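PDB 3SQR: laccase from Botrytis aclada, which probably oxidises phenolic, lignin-derived compounds, passing electrons through its copper sites to molecular oxygen, which is reduced to water. Local coordinates for residues G50-D55 / Y59-T64; I184-A189 / R264-N269. All coordinates share one frame; numbering follows the deposited sequence.

In the fold
Interactions 1 and 2 follow one another along the chain, with centres about 17 Å apart on the same side of the chain's centre. Interaction 1 folds part of the N-terminal segment onto the surface; interaction 2 lies deeper, between strands of the first and second cupredoxin-like domains. They meet directly: Ile54 CD1 packs 3.4 Å from Ala189 N, and Ser53 C lies 3.7 Å from Pro188 CG. Trp104 is touched by both Pro63 and Pro188. Interaction 1 is remote from the copper ions. Interaction 2 comes closer, the side chain of Ile184 being about 12 Å from that of the copper ligand His126, and about 4 Å from an N-acetylglucosamine of an attached glycan.

Interaction 1 of 2, residues G50-D55 / Y59-T64; sequences GEYSID and YDVTPT
Tyr52 and Pro63 form the centre of this contact through a CH-pi interaction. Pro63 CG sits over one face of the phenol ring, 3.8 Å from the centroid of Tyr52 and 19° off the ring normal, displaced toward the rim on the CD2-CE2 side. The proline comes in flank first: its CB approaches Tyr52 CE2 at 3.5 Å, and its CA lies 3.6 Å from Tyr52 OH, so one residue follows the ring from its middle to the phenolic end. Tyr52 reaches this place because its CG stands anti to its own carbonyl carbon (chi1 -51°), and its side chain sets out toward residues 59-64.

Apolar packing extends the contact to Val61. Its CG1, the branch anti to the backbone N, meets Tyr52 CE1 at 3.7 Å. Pro63 thus packs over one face on the CD2-CE2 side, while Val61 CG1 meets the CE1 side obliquely; between residues 50-55 and 59-64 the contacts are CH-pi and apolar.

A local bond shapes the Tyr52 side: Ser53 OG accepts from Asp55 N at 2.8 Å with an N-H...O angle of 155°, an ST turn that bends the chain just after Tyr52.

The contact is a surface one near the start of the modelled chain. Strand 52-53 pairs antiparallel with 48-49, while residues 59-64 form the loop leading into strand 67-79. Pro63 also rests on Trp104, Ile54 reaches Pro294 of strand 293-300, and Tyr59 OH bonds Asp471 and Arg498, so this N-terminal segment spans parts of all three cupredoxin-like domains.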
ATOM      1  N   GLY A  50      20.665  -6.517  18.139  1.00 36.64           N
ATOM      2  CA  GLY A  50      21.655  -7.545  18.367  1.00 36.58           C
ATOM      3  C   GLY A  50      22.908  -7.138  17.631  1.00 36.79           C
ATOM      4  O   GLY A  50      23.383  -6.008  17.795  1.00 37.93           O
ATOM      5  N   GLU A  51      23.389  -8.031  16.768  1.00 36.86           N
ATOM      6  CA  GLU A  51      24.573  -7.785  15.916  1.00 37.31           C
ATOM      7  C   GLU A  51      24.224  -6.793  14.809  1.00 37.51           C
ATOM      8  O   GLU A  51      25.096  -6.266  14.123  1.00 37.71           O
ATOM      9  CB  GLU A  51      25.034  -9.090  15.240  1.00 38.54           C
ATOM     10  N   TYR A  52      22.923  -6.569  14.610  1.00 36.04           N
ATOM     11  CA  TYR A  52      22.456  -5.669  13.565  1.00 35.01           C
ATOM     12  C   TYR A  52      21.883  -4.454  14.202  1.00 34.32           C
ATOM     13  O   TYR A  52      21.729  -4.384  15.427  1.00 35.39           O
ATOM     14  CB  TYR A  52      21.397  -6.359  12.738  1.00 34.50           C
ATOM     15  CG  TYR A  52      21.823  -7.706  12.238  1.00 35.52           C
ATOM     16  CD1 TYR A  52      22.651  -7.829  11.129  1.00 39.27           C
ATOM     17  CD2 TYR A  52      21.400  -8.873  12.870  1.00 40.00           C
ATOM     18  CE1 TYR A  52      23.034  -9.068  10.666  1.00 37.50           C
ATOM     19  CE2 TYR A  52      21.779 -10.132  12.391  1.00 40.16           C
ATOM     20  CZ  TYR A  52      22.599 -10.214  11.298  1.00 39.92           C
ATOM     21  OH  TYR A  52      22.949 -11.479  10.808  1.00 41.87           O
ATOM     22  N   SER A  53      21.582  -3.474  13.383  1.00 31.32           N
ATOM     23  CA  SER A  53      21.099  -2.254  13.909  1.00 31.54           C
ATOM     24  C   SER A  53      20.437  -1.483  12.835  1.00 29.70           C
ATOM     25  O   SER A  53      20.365  -1.903  11.655  1.00 27.82           O
ATOM     26  CB  SER A  53      22.278  -1.416  14.437  1.00 32.03           C
ATOM     27  OG  SER A  53      22.992  -0.807  13.371  1.00 31.92           O
ATOM     28  N   ILE A  54      20.040  -0.291  13.222  1.00 31.41           N
ATOM     29  CA  ILE A  54      19.456   0.699  12.327  1.00 30.71           C
ATOM     30  C   ILE A  54      20.441   1.077  11.230  1.00 31.02           C
ATOM     31  O   ILE A  54      20.076   1.649  10.222  1.00 28.29           O
ATOM     32  CB  ILE A  54      19.018   1.921  13.188  1.00 33.03           C
ATOM     33  CG1 ILE A  54      17.823   2.594  12.576  1.00 33.06           C
ATOM     34  CG2 ILE A  54      20.237   2.870  13.478  1.00 30.71           C
ATOM     35  CD1 ILE A  54      16.587   1.711  12.571  1.00 36.60           C
ATOM     36  N   ASP A  55      21.745   0.792  11.465  1.00 31.36           N
ATOM     37  CA  ASP A  55      22.758   1.136  10.480  1.00 32.13           C
ATOM     38  C   ASP A  55      23.090  -0.011   9.523  1.00 31.06           C
ATOM     39  O   ASP A  55      23.866   0.157   8.534  1.00 30.16           O
ATOM     40  CB  ASP A  55      24.019   1.632  11.213  1.00 31.95           C
ATOM     41  CG  ASP A  55      23.780   2.927  11.945  1.00 34.62           C
ATOM     42  OD1 ASP A  55      23.248   3.900  11.332  1.00 36.57           O
ATOM     43  OD2 ASP A  55      24.121   2.968  13.106  1.00 39.52           O
ATOM     44  N   TYR A  59      19.312  -3.942   2.478  1.00 24.16           N
ATOM     45  CA  TYR A  59      19.267  -4.345   1.096  1.00 24.82           C
ATOM     46  C   TYR A  59      20.328  -5.406   0.826  1.00 26.84           C
ATOM     47  O   TYR A  59      20.198  -6.101  -0.183  1.00 26.60           O
ATOM     48  CB  TYR A  59      19.472  -3.164   0.122  1.00 24.56           C
ATOM     49  CG  TYR A  59      18.444  -2.068   0.318  1.00 24.16           C
ATOM     50  CD1 TYR A  59      17.193  -2.181  -0.236  1.00 26.81           C
ATOM     51  CD2 TYR A  59      18.731  -0.968   1.139  1.00 24.22           C
ATOM     52  CE1 TYR A  59      16.212  -1.198  -0.025  1.00 26.50           C
ATOM     53  CE2 TYR A  59      17.808  -0.004   1.363  1.00 23.69           C
ATOM     54  CZ  TYR A  59      16.537  -0.112   0.792  1.00 23.10           C
ATOM     55  OH  TYR A  59      15.627   0.898   1.099  1.00 24.61           O
ATOM     56  N   ASP A  60      21.399  -5.388   1.612  1.00 27.02           N
ATOM     57  CA  ASP A  60      22.550  -6.234   1.379  1.00 28.87           C
ATOM     58  C   ASP A  60      22.727  -7.331   2.394  1.00 29.15           C
ATOM     59  O   ASP A  60      23.363  -8.323   2.075  1.00 30.43           O
ATOM     60  CB  ASP A  60      23.820  -5.374   1.363  1.00 29.78           C
ATOM     61  CG  ASP A  60      23.864  -4.386   0.197  1.00 32.41           C
ATOM     62  OD1 ASP A  60      23.105  -4.528  -0.807  1.00 34.65           O
ATOM     63  OD2 ASP A  60      24.688  -3.445   0.299  1.00 33.66           O
ATOM     64  N   VAL A  61      22.231  -7.137   3.628  1.00 29.01           N
ATOM     65  CA  VAL A  61      22.492  -8.006   4.803  1.00 28.19           C
ATOM     66  C   VAL A  61      21.142  -8.373   5.416  1.00 29.44           C
ATOM     67  O   VAL A  61      20.301  -7.488   5.531  1.00 26.97           O
ATOM     68  CB  VAL A  61      23.349  -7.223   5.836  1.00 29.08           C
ATOM     69  CG1 VAL A  61      23.501  -7.967   7.159  1.00 29.27           C
ATOM     70  CG2 VAL A  61      24.760  -6.944   5.238  1.00 29.50           C
ATOM     71  N   THR A  62      20.949  -9.633   5.804  1.00 29.40           N
ATOM     72  CA  THR A  62      19.712 -10.051   6.405  1.00 30.24           C
ATOM     73  C   THR A  62      20.007 -10.925   7.590  1.00 30.53           C
ATOM     74  O   THR A  62      20.732 -11.935   7.460  1.00 30.59           O
ATOM     75  CB  THR A  62      18.875 -10.882   5.418  1.00 30.20           C
ATOM     76  OG1 THR A  62      18.723 -10.189   4.169  1.00 32.61           O
ATOM     77  CG2 THR A  62      17.468 -11.235   5.998  1.00 30.17           C
ATOM     78  N   PRO A  63      19.424 -10.600   8.744  1.00 31.03           N
ATOM     79  CA  PRO A  63      19.504 -11.510   9.887  1.00 32.35           C
ATOM     80  C   PRO A  63      18.967 -12.911   9.626  1.00 33.03           C
ATOM     81  O   PRO A  63      18.158 -13.141   8.740  1.00 31.60           O
ATOM     82  CB  PRO A  63      18.637 -10.805  10.938  1.00 31.69           C
ATOM     83  CG  PRO A  63      18.688  -9.442  10.584  1.00 32.26           C
ATOM     84  CD  PRO A  63      18.682  -9.395   9.109  1.00 31.45           C
ATOM     85  N   THR A  64      19.439 -13.883  10.399  1.00 34.41           N
ATOM     86  CA  THR A  64      18.836 -15.186  10.308  1.00 36.47           C
ATOM     87  C   THR A  64      17.677 -15.108  11.287  1.00 35.75           C
ATOM     88  O   THR A  64      17.803 -14.568  12.384  1.00 38.04           O
ATOM     89  CB  THR A  64      19.808 -16.310  10.694  1.00 37.11           C
ATOM     90  OG1 THR A  64      20.090 -16.189  12.086  1.00 41.12           O
ATOM     91  CG2 THR A  64      21.046 -16.131   9.943  1.00 35.42           C
TER

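Interaction 2 of 2, residues I184-A189 / R264-N269; sequences IINGPA and RLRLIN
Arg266 NH1 is gripped by Thr164 OG1 and by water 1, which lies in the guanidinium plane at the group's edge, 3.0 Å from Arg266 NH1. That water donates in turn to Ile185 O at 2.6 Å and so joins the two segments. Arg264 repeats the scheme further along: its NH1 gives to water 2, which lies 2.8 Å from Gly187 O and can donate to it, while water 3 links Arg264 NH2, weakly, to Pro188 O.

The Arg266 guanidinium is sandwiched. Ile184 CG2, the branch anti to its backbone N, presses over one face, 3.5 Å from Arg266 CZ. Over the opposite face lies Arg264 NE, the two guanidinium planes being nearly parallel and offset. Asp312 pairs with Arg264 NE and, at long and weak range, with Arg266 NH1, and Asp196 pairs with Arg266 NH2, so carboxylates probably balance the stacked charges. Asn186 OD1 lies 3.5 Å from Arg266 NH2, the amide turned 77° from the guanidinium plane, and Ala189 CB comes within 3.8 Å of Arg264 NH1. Both arginine chains run extended from CG to NE, which carries their charged ends toward residues 184-189.

The contact joins sheets of two cupredoxin-like domains. Strand 180-186 lies between 100-103 and 163-169 in the first; strand 262-269 lies between 195-205 and 310-316 in the second, with Val199 of 195-205 against Ile184.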
ATOM      1  N   ILE A 184       3.588  -6.649   9.944  1.00 20.87           N
ATOM      2  CA  ILE A 184       4.523  -5.920  10.814  1.00 20.78           C
ATOM      3  C   ILE A 184       5.736  -6.772  10.947  1.00 21.40           C
ATOM      4  O   ILE A 184       5.630  -7.953  11.333  1.00 21.94           O
ATOM      5  CB  ILE A 184       3.912  -5.647  12.174  1.00 22.96           C
ATOM      6  CG1 ILE A 184       2.786  -4.642  12.005  1.00 26.44           C
ATOM      7  CG2 ILE A 184       4.906  -4.999  13.066  1.00 22.77           C
ATOM      8  CD1 ILE A 184       1.954  -4.395  13.312  1.00 33.42           C
ATOM      9  N   ILE A 185       6.883  -6.203  10.612  1.00 19.92           N
ATOM     10  CA  ILE A 185       8.148  -6.914  10.706  1.00 20.75           C
ATOM     11  C   ILE A 185       8.993  -6.163  11.758  1.00 20.00           C
ATOM     12  O   ILE A 185       9.368  -5.026  11.571  1.00 21.62           O
ATOM     13  CB  ILE A 185       8.882  -7.048   9.354  1.00 20.90           C
ATOM     14  CG1 ILE A 185       7.932  -7.671   8.281  1.00 23.31           C
ATOM     15  CG2 ILE A 185      10.179  -7.883   9.514  1.00 20.32           C
ATOM     16  CD1 ILE A 185       8.305  -7.231   6.820  1.00 24.19           C
ATOM     17  N   ASN A 186       9.241  -6.844  12.866  1.00 21.74           N
ATOM     18  CA  ASN A 186      10.008  -6.186  13.927  1.00 22.41           C
ATOM     19  C   ASN A 186      11.444  -6.108  13.561  1.00 23.56           C
ATOM     20  O   ASN A 186      12.010  -6.911  12.826  1.00 23.43           O
ATOM     21  CB  ASN A 186       9.765  -6.807  15.272  1.00 24.79           C
ATOM     22  CG  ASN A 186       8.367  -6.490  15.784  1.00 25.74           C
ATOM     23  OD1 ASN A 186       7.980  -5.313  16.023  1.00 28.66           O
ATOM     24  ND2 ASN A 186       7.612  -7.518  15.894  1.00 28.57           N
ATOM     25  N   GLY A 187      12.044  -5.070  14.096  1.00 24.15           N
ATOM     26  CA  GLY A 187      13.393  -4.730  13.752  1.00 24.73           C
ATOM     27  C   GLY A 187      13.713  -3.463  14.523  1.00 25.06           C
ATOM     28  O   GLY A 187      12.963  -3.040  15.401  1.00 24.65           O
ATOM     29  N   PRO A 188      14.850  -2.866  14.203  1.00 25.96           N
ATOM     30  CA  PRO A 188      15.236  -1.673  14.925  1.00 26.94           C
ATOM     31  C   PRO A 188      14.456  -0.422  14.484  1.00 27.12           C
ATOM     32  O   PRO A 188      13.655  -0.450  13.564  1.00 24.80           O
ATOM     33  CB  PRO A 188      16.700  -1.537  14.581  1.00 27.13           C
ATOM     34  CG  PRO A 188      16.811  -2.098  13.181  1.00 26.80           C
ATOM     35  CD  PRO A 188      15.847  -3.279  13.231  1.00 25.75           C
ATOM     36  N   ALA A 189      14.701   0.698  15.150  1.00 26.45           N
ATOM     37  CA  ALA A 189      13.926   1.950  14.864  1.00 26.38           C
ATOM     38  C   ALA A 189      14.828   3.149  15.168  1.00 25.44           C
ATOM     39  O   ALA A 189      15.796   3.013  15.893  1.00 27.15           O
ATOM     40  CB  ALA A 189      12.655   1.987  15.725  1.00 24.37           C
ATOM     41  N   ARG A 264       4.633   3.934  19.743  1.00 25.44           N
ATOM     42  CA  ARG A 264       4.794   3.790  18.298  1.00 23.75           C
ATOM     43  C   ARG A 264       3.429   3.434  17.680  1.00 23.23           C
ATOM     44  O   ARG A 264       2.729   2.513  18.100  1.00 24.22           O
ATOM     45  CB  ARG A 264       5.802   2.682  18.018  1.00 24.83           C
ATOM     46  CG  ARG A 264       5.957   2.413  16.541  1.00 24.12           C
ATOM     47  CD  ARG A 264       6.994   1.367  16.357  1.00 23.46           C
ATOM     48  NE  ARG A 264       7.414   1.299  14.968  1.00 23.83           N
ATOM     49  CZ  ARG A 264       8.540   0.697  14.600  1.00 24.96           C
ATOM     50  NH1 ARG A 264       9.377   0.158  15.494  1.00 26.09           N
ATOM     51  NH2 ARG A 264       8.841   0.648  13.319  1.00 24.86           N
ATOM     52  N   LEU A 265       3.009   4.275  16.772  1.00 23.51           N
ATOM     53  CA  LEU A 265       1.761   4.083  15.976  1.00 23.08           C
ATOM     54  C   LEU A 265       2.194   3.854  14.548  1.00 22.15           C
ATOM     55  O   LEU A 265       3.017   4.560  14.018  1.00 22.20           O
ATOM     56  CB  LEU A 265       0.909   5.334  15.983  1.00 23.53           C
ATOM     57  CG  LEU A 265       0.170   5.703  17.280  1.00 27.05           C
ATOM     58  CD1 LEU A 265       1.036   5.691  18.537  1.00 28.16           C
ATOM     59  CD2 LEU A 265      -0.605   7.033  17.040  1.00 25.76           C
ATOM     60  N   ARG A 266       1.505   2.940  13.888  1.00 22.57           N
ATOM     61  CA  ARG A 266       1.928   2.537  12.534  1.00 23.14           C
ATOM     62  C   ARG A 266       0.775   2.843  11.625  1.00 22.89           C
ATOM     63  O   ARG A 266      -0.226   2.166  11.667  1.00 25.36           O
ATOM     64  CB  ARG A 266       2.288   1.068  12.549  1.00 23.45           C
ATOM     65  CG  ARG A 266       3.374   0.667  13.556  1.00 22.95           C
ATOM     66  CD  ARG A 266       3.504  -0.816  13.559  1.00 24.52           C
ATOM     67  NE  ARG A 266       4.530  -1.358  14.406  1.00 25.18           N
ATOM     68  CZ  ARG A 266       5.753  -1.720  14.015  1.00 26.00           C
ATOM     69  NH1 ARG A 266       6.146  -1.524  12.779  1.00 23.46           N
ATOM     70  NH2 ARG A 266       6.603  -2.247  14.888  1.00 28.48           N
ATOM     71  N   LEU A 267       0.920   3.919  10.876  1.00 22.84           N
ATOM     72  CA  LEU A 267      -0.150   4.496  10.137  1.00 23.36           C
ATOM     73  C   LEU A 267      -0.110   3.987   8.721  1.00 22.74           C
ATOM     74  O   LEU A 267       0.928   4.035   8.074  1.00 23.17           O
ATOM     75  CB  LEU A 267      -0.056   5.999  10.143  1.00 23.08           C
ATOM     76  CG  LEU A 267       0.023   6.592  11.576  1.00 25.90           C
ATOM     77  CD1 LEU A 267       0.397   8.086  11.531  1.00 26.43           C
ATOM     78  CD2 LEU A 267      -1.285   6.336  12.319  1.00 25.13           C
ATOM     79  N   ILE A 268      -1.262   3.531   8.254  1.00 22.68           N
ATOM     80  CA  ILE A 268      -1.431   3.046   6.863  1.00 21.40           C
ATOM     81  C   ILE A 268      -2.673   3.570   6.253  1.00 21.63           C
ATOM     82  O   ILE A 268      -3.761   3.381   6.792  1.00 21.33           O
ATOM     83  CB  ILE A 268      -1.421   1.523   6.741  1.00 22.03           C
ATOM     84  CG1 ILE A 268      -0.384   0.896   7.678  1.00 21.81           C
ATOM     85  CG2 ILE A 268      -1.235   1.087   5.178  1.00 21.05           C
ATOM     86  CD1 ILE A 268      -0.198  -0.568   7.470  1.00 22.35           C
ATOM     87  N   ASN A 269      -2.539   4.175   5.076  1.00 21.91           N
ATOM     88  CA  ASN A 269      -3.706   4.572   4.299  1.00 21.51           C
ATOM     89  C   ASN A 269      -4.017   3.423   3.306  1.00 21.84           C
ATOM     90  O   ASN A 269      -3.246   3.150   2.441  1.00 22.38           O
ATOM     91  CB  ASN A 269      -3.464   5.916   3.590  1.00 21.73           C
ATOM     92  CG  ASN A 269      -4.561   6.333   2.630  1.00 20.98           C
ATOM     93  OD1 ASN A 269      -5.551   5.616   2.327  1.00 22.30           O
ATOM     94  ND2 ASN A 269      -4.339   7.562   2.057  1.00 21.11           N
TER
HETATM   95  O   HOH W   1       8.816  -2.801  12.893  1.00 22.63           O
HETATM   96  O   HOH W   2      11.009  -1.580  14.083  1.00 24.01           O
HETATM   97  O   HOH W   3      11.562   1.047  12.074  1.00 24.13           O